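Local coordinates for glutaredoxin (Methanosarcina mazei, PDB 3NZN), which probably acts as a small thiol-disulfide oxidoreductase of the thioredoxin clan, using a CxxC cysteine pair to reduce disulfides in partner molecules, at residues G8-G13 and Y51-R56; G22-Y27 and T81-E86. All blocks are in the same frame, centred on the assembly; numbering follows the deposited sequence.

Contact 1 of 2, residues G8-G13 and Y51-R56. With SO4 (sulfate ion), chain F.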
ATOM      1  N   GLY A   8      -7.233 -16.281   5.844  1.00 14.06           N
ATOM      2  CA  GLY A   8      -6.449 -17.379   6.237  1.00 14.22           C
ATOM      3  C   GLY A   8      -4.949 -17.231   6.128  1.00 12.54           C
ATOM      4  O   GLY A   8      -4.240 -18.201   6.326  1.00 15.52           O
ATOM      5  N   GLN A   9      -4.475 -16.060   5.737  1.00 12.26           N
ATOM      6  CA  GLN A   9      -3.085 -15.775   5.570  1.00 12.59           C
ATOM      7  C   GLN A   9      -2.496 -15.219   6.877  1.00 12.55           C
ATOM      8  O   GLN A   9      -3.013 -14.343   7.524  1.00 12.49           O
ATOM      9  CB  GLN A   9      -2.828 -14.776   4.457  1.00 14.33           C
ATOM     10  CG  GLN A   9      -3.426 -15.020   3.186  1.00 18.69           C
ATOM     11  CD  GLN A   9      -3.360 -13.741   2.274  1.00 24.87           C
ATOM     12  OE1 GLN A   9      -3.924 -12.579   2.585  1.00 26.09           O
ATOM     13  NE2 GLN A   9      -2.618 -13.926   1.163  1.00 24.40           N
ATOM     14  N   LYS A  10      -1.308 -15.731   7.277  1.00 12.93           N
ATOM     15  CA  LYS A  10      -0.608 -15.265   8.413  1.00 12.34           C
ATOM     16  C   LYS A  10      -0.263 -13.801   8.292  1.00 11.80           C
ATOM     17  O   LYS A  10       0.333 -13.402   7.266  1.00 14.77           O
ATOM     18  CB  LYS A  10       0.663 -16.103   8.667  1.00 13.68           C
ATOM     19  CG  LYS A  10       1.360 -15.733   9.958  1.00 14.33           C
ATOM     20  CD  LYS A  10       2.512 -16.593  10.250  1.00 18.30           C
ATOM     21  CE  LYS A  10       3.646 -16.470   9.262  1.00 18.64           C
ATOM     22  NZ  LYS A  10       4.748 -17.468   9.614  1.00 22.19           N
ATOM     23  N   ASP A  11      -0.679 -12.990   9.270  1.00 10.68           N
ATOM     24  CA  ASP A  11      -0.412 -11.570   9.176  1.00 11.50           C
ATOM     25  C   ASP A  11       0.485 -11.021  10.316  1.00 10.62           C
ATOM     26  O   ASP A  11       0.929  -9.927  10.247  1.00 11.99           O
ATOM     27  CB  ASP A  11      -1.695 -10.732   8.989  1.00 12.12           C
ATOM     28  CG  ASP A  11      -2.660 -10.864  10.133  1.00 13.07           C
ATOM     29  OD1 ASP A  11      -2.426 -11.492  11.166  1.00 18.42           O
ATOM     30  OD2 ASP A  11      -3.791 -10.344   9.916  1.00 13.70           O
ATOM     31  N   ARG A  12       0.734 -11.852  11.357  1.00 11.19           N
ATOM     32  CA  ARG A  12       1.541 -11.437  12.523  1.00 11.82           C
ATOM     33  C   ARG A  12       2.038 -12.666  13.178  1.00 11.73           C
ATOM     34  O   ARG A  12       1.397 -13.679  13.194  1.00 12.73           O
ATOM     35  CB  ARG A  12       0.670 -10.739  13.561  1.00 15.68           C
ATOM     36  CG  ARG A  12      -0.152  -9.547  13.291  1.00 21.53           C
ATOM     37  CD  ARG A  12      -0.942  -9.104  14.520  1.00 21.52           C
ATOM     38  NE  ARG A  12      -2.157  -8.436  14.070  1.00 30.85           N
ATOM     39  CZ  ARG A  12      -3.295  -9.099  13.816  1.00 37.02           C
ATOM     40  NH1 ARG A  12      -4.360  -8.456  13.543  1.00 37.53           N
ATOM     41  NH2 ARG A  12      -3.403 -10.426  13.902  1.00 40.14           N
ATOM     42  N   GLY A  13       3.221 -12.549  13.788  1.00 13.01           N
ATOM     43  CA  GLY A  13       3.760 -13.559  14.728  1.00 13.76           C
ATOM     44  C   GLY A  13       4.407 -12.863  15.903  1.00 12.44           C
ATOM     45  O   GLY A  13       4.956 -11.814  15.797  1.00 13.89           O
ATOM     46  N   TYR A  51       6.487  -9.721  14.670  1.00 10.65           N
ATOM     47  CA  TYR A  51       6.525  -9.254  13.257  1.00 10.88           C
ATOM     48  C   TYR A  51       5.056  -9.137  12.752  1.00 11.04           C
ATOM     49  O   TYR A  51       4.174  -9.782  13.229  1.00 11.72           O
ATOM     50  CB  TYR A  51       7.392 -10.081  12.401  1.00 12.30           C
ATOM     51  CG  TYR A  51       6.972 -11.473  12.194  1.00 13.57           C
ATOM     52  CD1 TYR A  51       6.186 -11.803  11.089  1.00 15.89           C
ATOM     53  CD2 TYR A  51       7.205 -12.466  13.144  1.00 14.98           C
ATOM     54  CE1 TYR A  51       5.763 -13.065  10.898  1.00 18.88           C
ATOM     55  CE2 TYR A  51       6.775 -13.764  12.946  1.00 18.96           C
ATOM     56  CZ  TYR A  51       6.042 -14.037  11.814  1.00 19.63           C
ATOM     57  OH  TYR A  51       5.577 -15.288  11.582  1.00 24.24           O
ATOM     58  N   VAL A  52       4.965  -8.193  11.806  1.00  9.77           N
ATOM     59  CA  VAL A  52       3.636  -7.861  11.165  1.00  9.73           C
ATOM     60  C   VAL A  52       3.912  -7.739   9.694  1.00 10.72           C
ATOM     61  O   VAL A  52       4.805  -7.076   9.240  1.00 11.73           O
ATOM     62  CB  VAL A  52       3.160  -6.505  11.709  1.00 11.83           C
ATOM     63  CG1 VAL A  52       1.842  -6.066  11.019  1.00 12.80           C
ATOM     64  CG2 VAL A  52       2.949  -6.594  13.241  1.00 14.06           C
ATOM     65  N   TYR A  53       2.985  -8.429   8.907  1.00  9.70           N
ATOM     66  CA  TYR A  53       3.013  -8.277   7.471  1.00  9.88           C
ATOM     67  C   TYR A  53       1.934  -7.256   7.055  1.00  9.32           C
ATOM     68  O   TYR A  53       0.699  -7.606   7.099  1.00 10.37           O
ATOM     69  CB  TYR A  53       2.760  -9.609   6.789  1.00 10.68           C
ATOM     70  CG  TYR A  53       3.889 -10.608   6.961  1.00 11.17           C
ATOM     71  CD1 TYR A  53       5.222 -10.212   6.908  1.00 12.14           C
ATOM     72  CD2 TYR A  53       3.632 -11.931   7.160  1.00 13.48           C
ATOM     73  CE1 TYR A  53       6.238 -11.136   7.071  1.00 14.77           C
ATOM     74  CE2 TYR A  53       4.677 -12.879   7.335  1.00 16.49           C
ATOM     75  CZ  TYR A  53       5.942 -12.447   7.293  1.00 16.80           C
ATOM     76  OH  TYR A  53       6.975 -13.368   7.504  1.00 22.07           O
ATOM     77  N   VAL A  54       2.310  -6.080   6.837  1.00  9.98           N
ATOM     78  CA  VAL A  54       1.383  -4.963   6.706  1.00 11.43           C
ATOM     79  C   VAL A  54       0.460  -5.221   5.406  1.00 11.69           C
ATOM     80  O   VAL A  54      -0.745  -4.829   5.521  1.00 13.34           O
ATOM     81  CB  VAL A  54       2.102  -3.648   6.564  1.00 12.37           C
ATOM     82  CG1 VAL A  54       1.197  -2.507   6.276  1.00 14.89           C
ATOM     83  CG2 VAL A  54       2.878  -3.292   7.898  1.00 12.91           C
ATOM     84  N   ASP A  55       0.974  -5.841   4.433  1.00 12.54           N
ATOM     85  CA  ASP A  55       0.147  -6.087   3.242  1.00 13.57           C
ATOM     86  C   ASP A  55      -0.872  -7.133   3.491  1.00 14.35           C
ATOM     87  O   ASP A  55      -1.783  -7.283   2.630  1.00 18.95           O
ATOM     88  CB  ASP A  55       1.009  -6.548   2.127  1.00 14.55           C
ATOM     89  CG  ASP A  55       1.734  -7.828   2.421  1.00 12.81           C
ATOM     90  OD1 ASP A  55       2.434  -7.940   3.460  1.00 12.86           O
ATOM     91  OD2 ASP A  55       1.781  -8.732   1.606  1.00 21.03           O
ATOM     92  N   ARG A  56      -0.905  -7.870   4.589  1.00 12.08           N
ATOM     93  CA  ARG A  56      -1.902  -8.829   4.938  1.00 11.31           C
ATOM     94  C   ARG A  56      -2.934  -8.302   5.895  1.00 11.26           C
ATOM     95  O   ARG A  56      -3.798  -9.009   6.307  1.00 12.79           O
ATOM     96  CB  ARG A  56      -1.270 -10.137   5.425  1.00 12.07           C
ATOM     97  CG  ARG A  56      -0.598 -10.832   4.300  1.00 18.47           C
ATOM     98  CD  ARG A  56      -0.174 -12.165   4.606  1.00 17.19           C
ATOM     99  NE  ARG A  56       0.311 -12.868   3.421  1.00 17.55           N
ATOM    100  CZ  ARG A  56       1.092 -13.943   3.577  1.00 18.71           C
ATOM    101  NH1 ARG A  56       1.327 -14.383   4.780  1.00 19.19           N
ATOM    102  NH2 ARG A  56       1.581 -14.582   2.527  1.00 20.50           N
TER
HETATM  103  S   SO4 F 107       5.643 -18.314  13.256  1.00 27.10           S
HETATM  104  O1  SO4 F 107       4.811 -18.647  14.470  1.00 32.23           O
HETATM  105  O2  SO4 F 107       6.821 -19.187  13.247  1.00 34.06           O
HETATM  106  O3  SO4 F 107       4.917 -18.511  12.086  1.00 28.47           O
HETATM  107  O4  SO4 F 107       6.054 -16.903  13.552  1.00 32.99           O
HETATM  108  O   HOH W   1      -0.753 -11.810   0.743  1.00 33.01           O
HETATM  109  O   HOH W   2       6.596 -16.054   7.889  1.00 35.67           O
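Tyr51 holds its ring over Gly13 by a crowded first torsion, CG lying between the backbone N and the carbonyl carbon (chi1 65°). Gly13 CA makes a CH-pi contact 3.9 Å from the centroid of that ring, and a side chain at Gly13 would run into Tyr51 CE2. The chain of Lys10, bent at chi3 (65°), crosses the phenol at about a right angle, so that Lys10 NZ donates a hydrogen bond to Tyr51 OH at 3.1 Å. A sulfate, probably from the crystallisation liquor, joins both: Tyr51 OH donates to its O4, in the ring plane, at 2.6 Å, and Lys10 NZ to its O3. The ammonium and the phenol of Tyr53 also share a water. An alanine at Tyr51, lacking the phenol, would probably leave Gly13 CA without its ring cover and Lys10 NZ without this bond partner.

Arg56, extended from CG to NE, lays its guanidinium against Gln9 CB, which sits over one face. Arg56 NH1 donates to Lys10 O at 2.9 Å, within the guanidinium plane and on a carbonyl lone pair. Asp11 CB packs on Arg56 CB at 3.6 Å.

The backbones pair antiparallel, Gly13 with Tyr51 hydrogen-bonded and Arg12 with Val52 non-hydrogen-bonded; beyond them Tyr53 N donates to Asp11 O at 2.9 Å. Asp11 and Arg12 form a classic beta bulge opposite Ala3. Strand 10-15 thus lies between strands 2-4 and 49-53, while Val52 reaches strand 24-28 and both tyrosines pack on helix 33-45.

Contact 2 of 2, residues G22-Y27 and T81-E86. With SO4 (sulfate ion), chain D.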
ATOM      1  N   GLY A  22      12.957  -6.770  25.668  1.00 10.73           N
ATOM      2  CA  GLY A  22      11.890  -5.779  25.646  1.00 10.48           C
ATOM      3  C   GLY A  22      11.086  -5.838  24.334  1.00 10.36           C
ATOM      4  O   GLY A  22      11.107  -6.793  23.601  1.00 11.74           O
ATOM      5  N   LYS A  23      10.406  -4.762  24.011  1.00 11.28           N
ATOM      6  CA  LYS A  23       9.522  -4.743  22.853  1.00 11.28           C
ATOM      7  C   LYS A  23      10.415  -4.616  21.616  1.00 10.73           C
ATOM      8  O   LYS A  23      11.128  -3.646  21.457  1.00 13.27           O
ATOM      9  CB  LYS A  23       8.547  -3.602  22.953  1.00 12.71           C
ATOM     10  CG  LYS A  23       7.542  -3.616  21.735  1.00 17.59           C
ATOM     11  CD  LYS A  23       6.643  -4.878  21.631  1.00 22.10           C
ATOM     12  CE  LYS A  23       5.605  -4.739  20.554  1.00 25.50           C
ATOM     13  NZ  LYS A  23       4.486  -5.600  20.880  1.00 31.64           N
ATOM     14  N   VAL A  24      10.312  -5.564  20.720  1.00  9.61           N
ATOM     15  CA  VAL A  24      11.006  -5.540  19.461  1.00 10.09           C
ATOM     16  C   VAL A  24       9.964  -5.954  18.394  1.00  9.15           C
ATOM     17  O   VAL A  24       9.444  -7.029  18.491  1.00 11.02           O
ATOM     18  CB  VAL A  24      12.186  -6.514  19.437  1.00  9.74           C
ATOM     19  CG1 VAL A  24      12.946  -6.591  18.113  1.00 11.62           C
ATOM     20  CG2 VAL A  24      13.213  -6.176  20.609  1.00 11.32           C
ATOM     21  N   ILE A  25       9.740  -5.060  17.415  1.00  9.96           N
ATOM     22  CA  ILE A  25       8.708  -5.333  16.392  1.00  9.99           C
ATOM     23  C   ILE A  25       9.237  -4.984  15.001  1.00  9.38           C
ATOM     24  O   ILE A  25       9.728  -3.966  14.783  1.00 10.16           O
ATOM     25  CB  ILE A  25       7.380  -4.654  16.730  1.00 11.28           C
ATOM     26  CG1 ILE A  25       6.313  -5.016  15.669  1.00 12.00           C
ATOM     27  CG2 ILE A  25       7.539  -3.240  16.795  1.00 14.46           C
ATOM     28  CD1 ILE A  25       4.948  -4.902  16.218  1.00 15.80           C
ATOM     29  N   MET A  26       9.150  -6.001  14.146  1.00  8.68           N
ATOM     30  CA  MET A  26       9.490  -5.792  12.736  1.00  8.85           C
ATOM     31  C   MET A  26       8.197  -5.666  11.883  1.00  8.81           C
ATOM     32  O   MET A  26       7.416  -6.526  11.872  1.00 10.20           O
ATOM     33  CB  MET A  26      10.334  -6.957  12.172  1.00 10.42           C
ATOM     34  CG  MET A  26      10.813  -6.717  10.690  1.00 11.54           C
ATOM     35  SD  MET A  26      11.271  -8.225   9.710  1.00 12.58           S
ATOM     36  CE  MET A  26      11.105  -9.320  11.054  1.00 18.91           C
ATOM     37  N   TYR A  27       8.053  -4.481  11.284  1.00  8.44           N
ATOM     38  CA  TYR A  27       7.032  -4.287  10.233  1.00  8.96           C
ATOM     39  C   TYR A  27       7.636  -4.645   8.878  1.00  9.48           C
ATOM     40  O   TYR A  27       8.593  -4.146   8.496  1.00  9.68           O
ATOM     41  CB  TYR A  27       6.505  -2.866  10.240  1.00  9.93           C
ATOM     42  CG  TYR A  27       5.737  -2.580  11.504  1.00 11.46           C
ATOM     43  CD1 TYR A  27       4.376  -2.839  11.589  1.00 13.87           C
ATOM     44  CD2 TYR A  27       6.350  -2.007  12.605  1.00 13.08           C
ATOM     45  CE1 TYR A  27       3.664  -2.567  12.756  1.00 17.43           C
ATOM     46  CE2 TYR A  27       5.626  -1.747  13.775  1.00 14.86           C
ATOM     47  CZ  TYR A  27       4.327  -2.024  13.832  1.00 17.10           C
ATOM     48  OH  TYR A  27       3.727  -1.704  15.033  1.00 26.18           O
ATOM     49  N   THR A  81      12.221  -2.035  11.760  1.00  9.20           N
ATOM     50  CA  THR A  81      12.301  -2.743  13.032  1.00  8.94           C
ATOM     51  C   THR A  81      12.411  -1.721  14.133  1.00  9.52           C
ATOM     52  O   THR A  81      13.318  -0.874  14.068  1.00  9.99           O
ATOM     53  CB  THR A  81      13.554  -3.700  13.011  1.00  9.56           C
ATOM     54  OG1 THR A  81      13.397  -4.623  11.958  1.00 10.14           O
ATOM     55  CG2 THR A  81      13.548  -4.470  14.359  1.00 11.30           C
ATOM     56  N   ILE A  82      11.510  -1.762  15.062  1.00  8.93           N
ATOM     57  CA  ILE A  82      11.419  -0.760  16.143  1.00  9.99           C
ATOM     58  C   ILE A  82      11.775  -1.474  17.440  1.00  9.16           C
ATOM     59  O   ILE A  82      11.143  -2.420  17.861  1.00 10.09           O
ATOM     60  CB  ILE A  82      10.034  -0.087  16.201  1.00 10.77           C
ATOM     61  CG1 ILE A  82       9.661   0.513  14.827  1.00 14.49           C
ATOM     62  CG2 ILE A  82      10.085   1.015  17.271  1.00 14.11           C
ATOM     63  CD1 ILE A  82       8.150   0.800  14.653  1.00 17.32           C
ATOM     64  N   ILE A  83      12.803  -0.927  18.110  1.00  9.69           N
ATOM     65  CA  ILE A  83      13.394  -1.534  19.280  1.00  9.79           C
ATOM     66  C   ILE A  83      13.170  -0.627  20.496  1.00 10.42           C
ATOM     67  O   ILE A  83      13.562   0.520  20.506  1.00 11.28           O
ATOM     68  CB  ILE A  83      14.916  -1.774  19.098  1.00 10.28           C
ATOM     69  CG1 ILE A  83      15.136  -2.703  17.926  1.00 12.47           C
ATOM     70  CG2 ILE A  83      15.580  -2.349  20.412  1.00 12.02           C
ATOM     71  CD1 ILE A  83      16.540  -2.850  17.431  1.00 14.60           C
ATOM     72  N   ASN A  84      12.425  -1.206  21.449  1.00 10.35           N
ATOM     73  CA  ASN A  84      12.133  -0.540  22.736  1.00 10.76           C
ATOM     74  C   ASN A  84      11.477   0.817  22.557  1.00 11.61           C
ATOM     75  O   ASN A  84      11.636   1.682  23.370  1.00 13.17           O
ATOM     76  CB  ASN A  84      13.358  -0.455  23.629  1.00 10.55           C
ATOM     77  CG  ASN A  84      14.046  -1.775  23.827  1.00  9.86           C
ATOM     78  OD1 ASN A  84      13.385  -2.777  24.083  1.00 13.89           O
ATOM     79  ND2 ASN A  84      15.305  -1.822  23.657  1.00 10.07           N
ATOM     80  N   ASP A  85      10.691   0.929  21.516  1.00 13.10           N
ATOM     81  CA  ASP A  85       9.897   2.158  21.189  1.00 14.41           C
ATOM     82  C   ASP A  85      10.812   3.321  21.005  1.00 15.18           C
ATOM     83  O   ASP A  85      10.345   4.479  21.174  1.00 18.17           O
ATOM     84  CB  ASP A  85       8.847   2.421  22.256  1.00 16.28           C
ATOM     85  CG  ASP A  85       7.676   3.244  21.763  1.00 20.03           C
ATOM     86  OD1 ASP A  85       7.412   3.241  20.566  1.00 24.59           O
ATOM     87  OD2 ASP A  85       7.044   3.879  22.640  1.00 27.12           O
ATOM     88  N   GLU A  86      12.076   3.088  20.683  1.00 16.42           N
ATOM     89  CA  GLU A  86      13.065   4.169  20.645  1.00 19.03           C
ATOM     90  C   GLU A  86      13.892   4.178  19.426  1.00 17.90           C
ATOM     91  O   GLU A  86      14.109   5.226  18.834  1.00 22.72           O
ATOM     92  CB  GLU A  86      14.000   4.112  21.882  1.00 20.47           C
ATOM     93  CG  GLU A  86      13.244   4.198  23.129  1.00 28.46           C
ATOM     94  CD  GLU A  86      13.392   5.461  23.802  1.00 35.26           C
ATOM     95  OE1 GLU A  86      13.097   6.471  23.120  1.00 40.17           O
ATOM     96  OE2 GLU A  86      13.779   5.393  25.011  1.00 37.47           O
TER
HETATM   97  S   SO4 D 105      10.907  -1.850  26.804  1.00 20.51           S
HETATM   98  O1  SO4 D 105       9.637  -1.329  27.272  1.00 27.35           O
HETATM   99  O2  SO4 D 105      11.229  -3.025  27.704  1.00 30.92           O
HETATM  100  O3  SO4 D 105      10.391  -2.245  25.430  1.00 28.80           O
HETATM  101  O4  SO4 D 105      11.933  -0.702  26.845  1.00 30.48           O
HETATM  102  O   HOH W   3       9.564  -1.267  20.008  1.00 14.71           O
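Ile82 sets CG1 anti to its carbonyl carbon (chi1 -54°) and runs on extended, so that CD1 reaches the ring of Tyr27, 3.7 Å from CE2. Tyr27 answers with CG beside its own backbone N (chi1 -66°), and the two side chains cross obliquely. In Ile25, CG1 is anti to the backbone N (chi1 -177°), which puts CG2 in the crowded position between N and the carbonyl carbon; from there CG2 lies 4.1 Å from Ile82 CB, the two isoleucines side by side and pointing the same way.

The other face of the sheet carries Val24, Met26, Thr81 and Ile83. Thr81 turns OG1 beside its backbone N, where it meets Met26 CG at 3.6 Å, while Val24 CG1 and Ile83 CG1 touch more loosely. These are neighbouring antiparallel strands in the central sheet of a thioredoxin-type fold, and helices pack on both faces: Tyr27 and Ile82 touch helix 59-72, whereas Met26 and Thr81 touch helix 33-45, which begins directly after Cys32 and carries Cys35, the two joined in a disulfide. Met26 also touches this CxxC pair, so the contact reaches the probable redox site.

Ile25 and Ile82 exchange both backbone bonds, Ile82 N to Ile25 O at 2.8 Å and Ile25 N to Ile82 O at 3.0 Å. Past the strand end, Asn84 N donates to Lys23 O at 2.8 Å, nearly along the C=O axis. One water donates to Lys23 O and weakly to Ile82 O, and accepts from Asp85 N. Lys23 N binds O3 of a sulfate, probably from the crystallisation liquor, at 2.9 Å, and the Lys23 ammonium forms a salt bridge with Asp50.

In the fold
From the N terminus the chain passes through strand 2-4 into strand 10-15, the first half of contact 1, and then strand 24-28, the first half of contact 2. Helix 33-45 follows before strand 49-53 returns to close contact 1; helix 59-72 then leads to strand 77-83, which closes contact 2. The segments alternate, so the two loops cross. The centres of the two contacts lie about 16 Å apart, on opposite sides of the chain's centre, and strands 49-53 and 24-28, parallel neighbours, join them through Val52 N and Met26 O, a probable hydrogen bond. Contact 1 joins the N-terminal strands 2-4 and 10-15 to the rest of the sheet; contact 2 links its centre to strand 77-83, with strand 87-90 beyond.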